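Local structure of mandelate racemase/muconate lactonizing enzyme (Polaromonas sp., 2OG9) at the interface of chains A and B and the interface of chains A and C. The protein belongs to the enolase superfamily and probably catalyses racemisation of mandelate or a related hydroxy acid with a divalent metal ion, as is usual in the superfamily. Numbering follows the deposited sequence. Chains: chain A/B/C, Mandelate racemase/muconate lactonizing enzyme.

Contacts 1, 2 and 4 belong to one two-fold interface between chains A and B. By the centres of their C-alpha atoms, contacts 1 and 2 lie about 12 Å apart, contacts 2 and 4 about 9 Å, and contacts 1 and 4 about 17 Å. Contacts 2 and 4 share B:Ala109. All three use the stretch from residue 105 to 114, and position 71 recurs in contacts 1 and 4. Contact 3 joins chains A and C through other elements, about 45, 34 and 31 Å from contacts 1, 2 and 4. Two distinct surfaces of chain A are thus used, which may serve the eight-chain assembly.

Contact 1: the interface of chains A and B. Residues chain A 79, 82-83, 105-106; chain B 70-74.
A:Glu82, near the end of helix 73-83, reaches across to the loop at B:Ala71 and B:Gly72 and to the start of the same helix in chain B. Its CG is anti to the backbone N (chi1 -179°) and the chain stays extended, which carries the carboxylate to the partner. Direct hydrogen bonds cross to the backbone of chain B. B:Gly72 N donates to A:Glu82 OE1 at 2.8 Å, meeting it from above the carboxylate plane, 38° out of it. B:Ala71 N donates to A:Ala105 O at 3.1 Å. The other carboxylate oxygen works through water 1, which lies 2.8 Å from A:Glu82 OE2. Water 1 also contacts B:Arg70 O at 2.8 Å and B:Gly73 N at 2.9 Å. B:Gly73 opens helix 73-83, and this helix start may help to stabilise a negative charge on the carboxylate. An alanine in place of A:Glu82 would probably leave B:Gly72 N without its acceptor and water 1 less firmly held. Apolar contacts lie beside the polar ones. B:Pro74 crosses the glutamate at about a right angle, with its CD 3.6 Å from A:Glu82 CD. The methyl of B:Ala71 meets A:Ile83 CG2 at 3.6 Å. A:His79 turns its ring edge to B:Ala71 O and B:Gly72 N, while A:Ile83 CG2, from the same chain, lies over the rim of one ring face. The site docks the loop of chain B against a helix of chain A, and its twin repeats this with the chains exchanged.

Contact 2: the interface of chains A and B. Residues chain A 109, 112-113; chain B 109, 112-113.
A:Ser112 meets B:Ser112 tip to tip across a two-fold, loop-to-loop interface between identical chains, which probably helps to set the register of the A/B pair. This small patch brings the starts of the two helices 114-133 together. The serine oxygens, A:Ser112 OG and B:Ser112 OG, are modelled 2.4 Å apart. That is very short, so the details of this pair are doubtful. Each hydroxyl lies between the backbone N and the carbonyl carbon of its own residue (chi1 68° in A and 70° in B), which turns both toward each other. Beside them, the glycines lie close to the partner's carbonyl groups. B:Gly113 CA is 3.2 Å from A:Ala109 O, and the exchanged pair is similar. The phi of A:Gly113 is 92°, a conformation that suits glycine. Water 2 lies beside A:Ser112. It contacts A:Ala109 O at 3.1 Å and A:Ser112 OG also at 3.1 Å. It reaches across to B:Ser112 OG at 3.3 Å. Its contact with the backbone carbonyl oxygen A:Ser112 O is shorter, at 2.7 Å.

Contact 3: the interface of chains A and C. Residues chain A 234-235, 258-260; chain C 221, 225.
A:Asn234 has a left-handed backbone (phi 58°) and A:Leu235 an extended one, and the carbonyl of A:Leu235 points at C:Arg225 on helix 220-230 of chain C. The arginine does most of the work. Its chain bends at chi2 (62°), is extended at chi3, and turns again at chi4 to set the plane of the guanidinium, which enters between two segments of chain A. C:Arg225 NH2 donates a hydrogen bond to A:Leu235 O at 2.9 Å. The acceptor lies nearly in the guanidinium plane, and the bond is fairly straight. A weak bond from C:Arg225 NH1 to the same A:Leu235 O, at 3.3 Å, adds to the grip. Another weak one runs from C:Arg225 NH2 to the hydroxyl A:Thr259 OG1, also at 3.3 Å.

Both faces of the guanidinium are met near the rim. A:Pro260 CD lies over one face, 4.0 Å from C:Arg225 CZ. Over the opposite face is the amide oxygen A:Asn234 OD1, 3.9 Å from C:Arg225 NE. The asparagine and arginine chains run past each other in opposite directions, with their flat groups 83° apart. A:Asp258 OD2 is 5.3 Å from C:Arg225 NE. There is no direct contact, but the carboxylate may still favour the arginine charge electrostatically. One turn earlier on the helix, C:Pro221 CB rests 3.8 Å from A:Pro260 CG. The site sets an arginine of one chain between two segments of another and may help to join chains A and C in the eight-chain assembly.

Contact 4: the interface of chains A and B. Residues chain A 67-69, 71, 114, 117, 291; chain B 106, 108-109.
B:Ser108 sits against A:Lys69, A:Gln117 and A:Arg291, and both its carbonyl and its hydroxyl are used. Among the direct hydrogen bonds, A:Gln117 NE2 donates to B:Ser108 O at 2.8 Å, almost straight (171° at H) and in the amide plane. The same A:Gln117 NE2 also donates to A:Arg291 O at 3.1 Å, on a lone pair. These two acceptors fix the rotation of the amide. A:Lys69 N donates to the hydroxyl B:Ser108 OG at 3.2 Å. Water 4 adds a bridge, 2.9 Å from B:Ser108 OG, and also joins A:Ser68 OG and A:Gln117 OE1. The guanidinium of A:Arg291 lays a face over the serine, with A:Arg291 NH2 3.5 Å from B:Ser108 CB. A bend at chi3 (-61°) brings the group there. From the second shell, A:Tyr67 OH accepts from A:Arg291 NH2 at 2.7 Å, tilted from the guanidinium plane. An alanine at A:Arg291 would probably uncover B:Ser108 CB and leave the tyrosine hydroxyl without this donor. Apolar contact is tight at A:Leu114 CD2, 3.5 Å from B:Ala109 CB. The site seats the short 3-10 helix 107-109 of chain B against chain A and probably helps to hold the A/B pair together.

Contact 1: the interface of chains A and B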
loop_
_atom_site.group_PDB
_atom_site.type_symbol
_atom_site.label_atom_id
_atom_site.label_comp_id
_atom_site.label_asym_id
_atom_site.label_seq_id
_atom_site.Cartn_x
_atom_site.Cartn_y
_atom_site.Cartn_z
ATOM N N HIS A 79 -12.307 -40.191 -11.938
ATOM C CA HIS A 79 -12.865 -38.933 -12.421
ATOM C C HIS A 79 -12.718 -38.825 -13.940
ATOM O O HIS A 79 -13.654 -38.424 -14.638
ATOM C CB HIS A 79 -12.182 -37.738 -11.748
ATOM C CG HIS A 79 -12.947 -36.459 -11.897
ATOM N ND1 HIS A 79 -14.147 -36.235 -11.259
ATOM C CD2 HIS A 79 -12.704 -35.356 -12.644
ATOM C CE1 HIS A 79 -14.614 -35.048 -11.607
ATOM N NE2 HIS A 79 -13.757 -34.494 -12.447
ATOM N N GLU A 82 -15.366 -40.745 -15.593
ATOM C CA GLU A 82 -16.679 -40.123 -15.494
ATOM C C GLU A 82 -16.882 -38.929 -16.419
ATOM O O GLU A 82 -17.981 -38.727 -16.926
ATOM C CB GLU A 82 -16.954 -39.712 -14.047
ATOM C CG GLU A 82 -18.314 -39.070 -13.841
ATOM C CD GLU A 82 -18.605 -38.787 -12.380
ATOM O OE1 GLU A 82 -17.660 -38.446 -11.642
ATOM O OE2 GLU A 82 -19.782 -38.893 -11.969
ATOM N N ILE A 83 -15.836 -38.143 -16.661
ATOM C CA ILE A 83 -15.993 -36.973 -17.523
ATOM C C ILE A 83 -15.602 -37.186 -18.985
ATOM O O ILE A 83 -15.954 -36.376 -19.841
ATOM C CB ILE A 83 -15.214 -35.748 -16.961
ATOM C CG1 ILE A 83 -13.703 -35.978 -17.042
ATOM C CG2 ILE A 83 -15.617 -35.507 -15.506
ATOM C CD1 ILE A 83 -12.884 -34.794 -16.520
ATOM N N ALA A 105 -18.041 -29.649 -15.861
ATOM C CA ALA A 105 -18.706 -30.939 -15.729
ATOM C C ALA A 105 -18.508 -31.508 -14.321
ATOM O O ALA A 105 -19.253 -32.388 -13.890
ATOM C CB ALA A 105 -18.172 -31.915 -16.773
ATOM N N GLY A 106 -17.494 -31.008 -13.619
ATOM C CA GLY A 106 -17.225 -31.458 -12.263
ATOM C C GLY A 106 -16.960 -30.247 -11.389
ATOM O O GLY A 106 -16.046 -30.246 -10.563
ATOM N N ARG B 70 -22.958 -33.462 -9.796
ATOM C CA ARG B 70 -22.395 -33.718 -11.120
ATOM C C ARG B 70 -21.112 -34.536 -10.926
ATOM O O ARG B 70 -20.979 -35.220 -9.918
ATOM C CB ARG B 70 -22.131 -32.405 -11.875
ATOM C CG ARG B 70 -23.429 -31.686 -12.257
ATOM C CD ARG B 70 -23.195 -30.347 -12.948
ATOM N NE ARG B 70 -24.455 -29.666 -13.242
ATOM C CZ ARG B 70 -25.357 -30.100 -14.120
ATOM N NH1 ARG B 70 -25.143 -31.218 -14.802
ATOM N NH2 ARG B 70 -26.481 -29.419 -14.311
ATOM N N ALA B 71 -20.168 -34.474 -11.861
ATOM C CA ALA B 71 -18.957 -35.289 -11.742
ATOM C C ALA B 71 -18.148 -35.109 -10.458
ATOM O O ALA B 71 -17.912 -33.994 -10.003
ATOM C CB ALA B 71 -18.061 -35.065 -12.956
ATOM N N GLY B 72 -17.721 -36.227 -9.876
ATOM C CA GLY B 72 -16.931 -36.165 -8.660
ATOM C C GLY B 72 -17.111 -37.339 -7.719
ATOM O O GLY B 72 -16.186 -37.689 -6.991
ATOM N N GLY B 73 -18.298 -37.942 -7.726
ATOM C CA GLY B 73 -18.579 -39.065 -6.845
ATOM C C GLY B 73 -17.570 -40.195 -6.919
ATOM O O GLY B 73 -16.987 -40.572 -5.898
ATOM N N PRO B 74 -17.353 -40.774 -8.112
ATOM C CA PRO B 74 -16.396 -41.871 -8.275
ATOM C C PRO B 74 -14.985 -41.513 -7.790
ATOM O O PRO B 74 -14.318 -42.324 -7.147
ATOM C CB PRO B 74 -16.438 -42.138 -9.778
ATOM C CG PRO B 74 -17.868 -41.847 -10.121
ATOM C CD PRO B 74 -18.139 -40.571 -9.345
HETATM O O HOH W 1 -20.541 -37.905 -9.494
#

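Contact 2: the interface of chains A and B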
loop_
_atom_site.group_PDB
_atom_site.type_symbol
_atom_site.label_atom_id
_atom_site.label_comp_id
_atom_site.label_asym_id
_atom_site.label_seq_id
_atom_site.Cartn_x
_atom_site.Cartn_y
_atom_site.Cartn_z
ATOM N N ALA A 109 -16.071 -30.053 -7.738
ATOM C CA ALA A 109 -14.747 -30.588 -7.423
ATOM C C ALA A 109 -13.673 -29.497 -7.420
ATOM O O ALA A 109 -12.534 -29.745 -7.026
ATOM C CB ALA A 109 -14.373 -31.690 -8.418
ATOM N N SER A 112 -8.711 -27.321 -8.933
ATOM C CA SER A 112 -7.385 -27.842 -8.629
ATOM C C SER A 112 -7.497 -29.215 -8.004
ATOM O O SER A 112 -8.576 -29.627 -7.582
ATOM C CB SER A 112 -6.654 -26.912 -7.662
ATOM O OG SER A 112 -7.269 -26.931 -6.390
ATOM N N GLY A 113 -6.377 -29.926 -7.940
ATOM C CA GLY A 113 -6.403 -31.245 -7.340
ATOM C C GLY A 113 -6.656 -32.372 -8.317
ATOM O O GLY A 113 -6.394 -32.242 -9.514
ATOM N N ALA B 109 -1.843 -34.565 -4.774
ATOM C CA ALA B 109 -3.228 -34.245 -5.115
ATOM C C ALA B 109 -3.618 -32.842 -4.637
ATOM O O ALA B 109 -4.683 -32.335 -4.990
ATOM C CB ALA B 109 -4.171 -35.287 -4.514
ATOM N N SER B 112 -6.961 -29.152 -1.953
ATOM C CA SER B 112 -8.342 -28.818 -2.273
ATOM C C SER B 112 -8.855 -29.753 -3.350
ATOM O O SER B 112 -8.078 -30.476 -3.973
ATOM C CB SER B 112 -8.446 -27.372 -2.762
ATOM O OG SER B 112 -7.858 -27.227 -4.039
ATOM N N GLY B 113 -10.163 -29.741 -3.570
ATOM C CA GLY B 113 -10.725 -30.602 -4.593
ATOM C C GLY B 113 -11.164 -31.963 -4.090
ATOM O O GLY B 113 -11.445 -32.137 -2.904
HETATM O O HOH W 2 -10.193 -27.925 -6.194
#

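Contact 3: the interface of chains A and C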
loop_
_atom_site.group_PDB
_atom_site.type_symbol
_atom_site.label_atom_id
_atom_site.label_comp_id
_atom_site.label_asym_id
_atom_site.label_seq_id
_atom_site.Cartn_x
_atom_site.Cartn_y
_atom_site.Cartn_z
ATOM N N ASN A 234 27.510 -20.440 -3.594
ATOM C CA ASN A 234 27.074 -19.990 -4.916
ATOM C C ASN A 234 26.252 -21.060 -5.629
ATOM O O ASN A 234 26.494 -21.374 -6.798
ATOM C CB ASN A 234 28.269 -19.615 -5.795
ATOM C CG ASN A 234 28.899 -18.302 -5.391
ATOM O OD1 ASN A 234 28.200 -17.329 -5.106
ATOM N ND2 ASN A 234 30.227 -18.259 -5.380
ATOM N N LEU A 235 25.284 -21.624 -4.916
ATOM C CA LEU A 235 24.425 -22.650 -5.489
ATOM C C LEU A 235 23.524 -22.006 -6.534
ATOM O O LEU A 235 23.262 -20.806 -6.475
ATOM C CB LEU A 235 23.555 -23.279 -4.404
ATOM C CG LEU A 235 24.254 -23.968 -3.231
ATOM C CD1 LEU A 235 23.203 -24.362 -2.202
ATOM C CD2 LEU A 235 25.029 -25.185 -3.726
ATOM N N ASP A 258 21.261 -13.864 -1.488
ATOM C CA ASP A 258 21.711 -13.776 -2.876
ATOM C C ASP A 258 21.292 -15.035 -3.626
ATOM O O ASP A 258 20.880 -14.978 -4.783
ATOM C CB ASP A 258 23.239 -13.667 -2.947
ATOM C CG ASP A 258 23.761 -12.312 -2.507
ATOM O OD1 ASP A 258 22.950 -11.382 -2.304
ATOM O OD2 ASP A 258 24.999 -12.179 -2.380
ATOM N N THR A 259 21.421 -16.175 -2.954
ATOM C CA THR A 259 21.069 -17.462 -3.552
ATOM C C THR A 259 19.597 -17.534 -3.935
ATOM O O THR A 259 18.714 -17.264 -3.119
ATOM C CB THR A 259 21.360 -18.624 -2.587
ATOM O OG1 THR A 259 22.735 -18.574 -2.184
ATOM C CG2 THR A 259 21.088 -19.965 -3.271
ATOM N N PRO A 260 19.313 -17.900 -5.192
ATOM C CA PRO A 260 17.927 -18.001 -5.643
ATOM C C PRO A 260 17.155 -19.046 -4.847
ATOM O O PRO A 260 17.706 -20.074 -4.447
ATOM C CB PRO A 260 18.069 -18.406 -7.107
ATOM C CG PRO A 260 19.341 -17.717 -7.513
ATOM C CD PRO A 260 20.246 -17.987 -6.330
ATOM N N PRO C 221 20.014 -13.819 -11.069
ATOM C CA PRO C 221 20.954 -14.553 -10.218
ATOM C C PRO C 221 22.412 -14.126 -10.436
ATOM O O PRO C 221 23.149 -13.884 -9.481
ATOM C CB PRO C 221 20.716 -16.008 -10.621
ATOM C CG PRO C 221 19.263 -16.022 -10.952
ATOM C CD PRO C 221 19.114 -14.749 -11.773
ATOM N N ARG C 225 25.173 -12.046 -7.837
ATOM C CA ARG C 225 26.507 -12.506 -7.452
ATOM C C ARG C 225 27.619 -11.539 -7.861
ATOM O O ARG C 225 28.549 -11.303 -7.092
ATOM C CB ARG C 225 26.785 -13.895 -8.046
ATOM C CG ARG C 225 26.372 -15.071 -7.155
ATOM C CD ARG C 225 24.879 -15.098 -6.870
ATOM N NE ARG C 225 24.533 -16.139 -5.901
ATOM C CZ ARG C 225 24.242 -17.400 -6.214
ATOM N NH1 ARG C 225 24.240 -17.794 -7.481
ATOM N NH2 ARG C 225 23.971 -18.275 -5.252
#

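Contact 4: the interface of chains A and B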
loop_
_atom_site.group_PDB
_atom_site.type_symbol
_atom_site.label_atom_id
_atom_site.label_comp_id
_atom_site.label_asym_id
_atom_site.label_seq_id
_atom_site.Cartn_x
_atom_site.Cartn_y
_atom_site.Cartn_z
ATOM N N TYR A 67 -0.228 -37.766 -13.315
ATOM C CA TYR A 67 0.322 -38.776 -12.428
ATOM C C TYR A 67 0.045 -38.462 -10.969
ATOM O O TYR A 67 -0.395 -37.366 -10.625
ATOM C CB TYR A 67 1.838 -38.863 -12.637
ATOM C CG TYR A 67 2.593 -37.719 -11.993
ATOM C CD1 TYR A 67 3.076 -37.824 -10.691
ATOM C CD2 TYR A 67 2.772 -36.513 -12.662
ATOM C CE1 TYR A 67 3.717 -36.757 -10.069
ATOM C CE2 TYR A 67 3.412 -35.435 -12.050
ATOM C CZ TYR A 67 3.881 -35.566 -10.752
ATOM O OH TYR A 67 4.502 -34.509 -10.125
ATOM N N SER A 68 0.315 -39.443 -10.119
ATOM C CA SER A 68 0.152 -39.293 -8.685
ATOM C C SER A 68 1.285 -40.044 -8.010
ATOM O O SER A 68 1.538 -41.211 -8.319
ATOM C CB SER A 68 -1.174 -39.887 -8.200
ATOM O OG SER A 68 -2.280 -39.274 -8.828
ATOM N N LYS A 69 1.983 -39.355 -7.118
ATOM C CA LYS A 69 3.050 -39.962 -6.338
ATOM C C LYS A 69 2.338 -40.162 -5.008
ATOM O O LYS A 69 1.929 -39.194 -4.369
ATOM C CB LYS A 69 4.229 -38.999 -6.204
ATOM C CG LYS A 69 5.071 -38.904 -7.473
ATOM C CD LYS A 69 5.995 -37.694 -7.449
ATOM C CE LYS A 69 7.453 -38.098 -7.592
ATOM N NZ LYS A 69 8.371 -36.925 -7.735
ATOM N N ALA A 71 -0.919 -41.558 -2.761
ATOM C CA ALA A 71 -2.356 -41.564 -3.036
ATOM C C ALA A 71 -2.811 -40.591 -4.122
ATOM O O ALA A 71 -2.380 -39.442 -4.170
ATOM C CB ALA A 71 -3.130 -41.311 -1.744
ATOM N N LEU A 114 -7.183 -33.478 -7.807
ATOM C CA LEU A 114 -7.438 -34.660 -8.625
ATOM C C LEU A 114 -8.289 -34.460 -9.875
ATOM O O LEU A 114 -7.982 -35.033 -10.922
ATOM C CB LEU A 114 -8.067 -35.771 -7.775
ATOM C CG LEU A 114 -7.260 -36.324 -6.597
ATOM C CD1 LEU A 114 -8.058 -37.424 -5.905
ATOM C CD2 LEU A 114 -5.923 -36.874 -7.088
ATOM N N GLN A 117 -6.313 -32.581 -12.537
ATOM C CA GLN A 117 -5.159 -33.372 -12.969
ATOM C C GLN A 117 -5.677 -34.400 -13.974
ATOM O O GLN A 117 -5.008 -34.726 -14.953
ATOM C CB GLN A 117 -4.492 -34.048 -11.766
ATOM C CG GLN A 117 -3.975 -33.021 -10.761
ATOM C CD GLN A 117 -3.318 -33.627 -9.533
ATOM O OE1 GLN A 117 -3.575 -34.782 -9.169
ATOM N NE2 GLN A 117 -2.483 -32.828 -8.863
ATOM N N ARG A 291 0.640 -31.836 -12.768
ATOM C CA ARG A 291 0.113 -31.536 -11.447
ATOM C C ARG A 291 -0.830 -30.327 -11.386
ATOM O O ARG A 291 -1.730 -30.290 -10.550
ATOM C CB ARG A 291 1.275 -31.345 -10.466
ATOM C CG ARG A 291 0.843 -31.265 -9.014
ATOM C CD ARG A 291 2.026 -31.376 -8.058
ATOM N NE ARG A 291 2.730 -32.650 -8.187
ATOM C CZ ARG A 291 3.549 -33.142 -7.261
ATOM N NH1 ARG A 291 3.763 -32.463 -6.142
ATOM N NH2 ARG A 291 4.149 -34.310 -7.446
ATOM N N GLY B 106 -1.635 -38.097 0.264
ATOM C CA GLY B 106 -1.949 -37.839 -1.132
ATOM C C GLY B 106 -1.482 -36.442 -1.497
ATOM O O GLY B 106 -2.193 -35.681 -2.159
ATOM N N SER B 108 0.540 -35.134 -3.713
ATOM C CA SER B 108 0.564 -34.645 -5.088
ATOM C C SER B 108 -0.831 -34.269 -5.582
ATOM O O SER B 108 -0.981 -33.707 -6.665
ATOM C CB SER B 108 1.208 -35.673 -6.030
ATOM O OG SER B 108 0.364 -36.776 -6.281
ATOM N N ALA B 109 -1.843 -34.565 -4.774
ATOM C CA ALA B 109 -3.228 -34.245 -5.115
ATOM C C ALA B 109 -3.618 -32.842 -4.637
ATOM O O ALA B 109 -4.683 -32.335 -4.990
ATOM C CB ALA B 109 -4.171 -35.287 -4.514
HETATM O O HOH W 3 -7.762 -32.971 -4.967
HETATM O O HOH W 4 -2.181 -36.626 -7.602
HETATM O O HOH W 5 0.275 -34.889 -9.424
#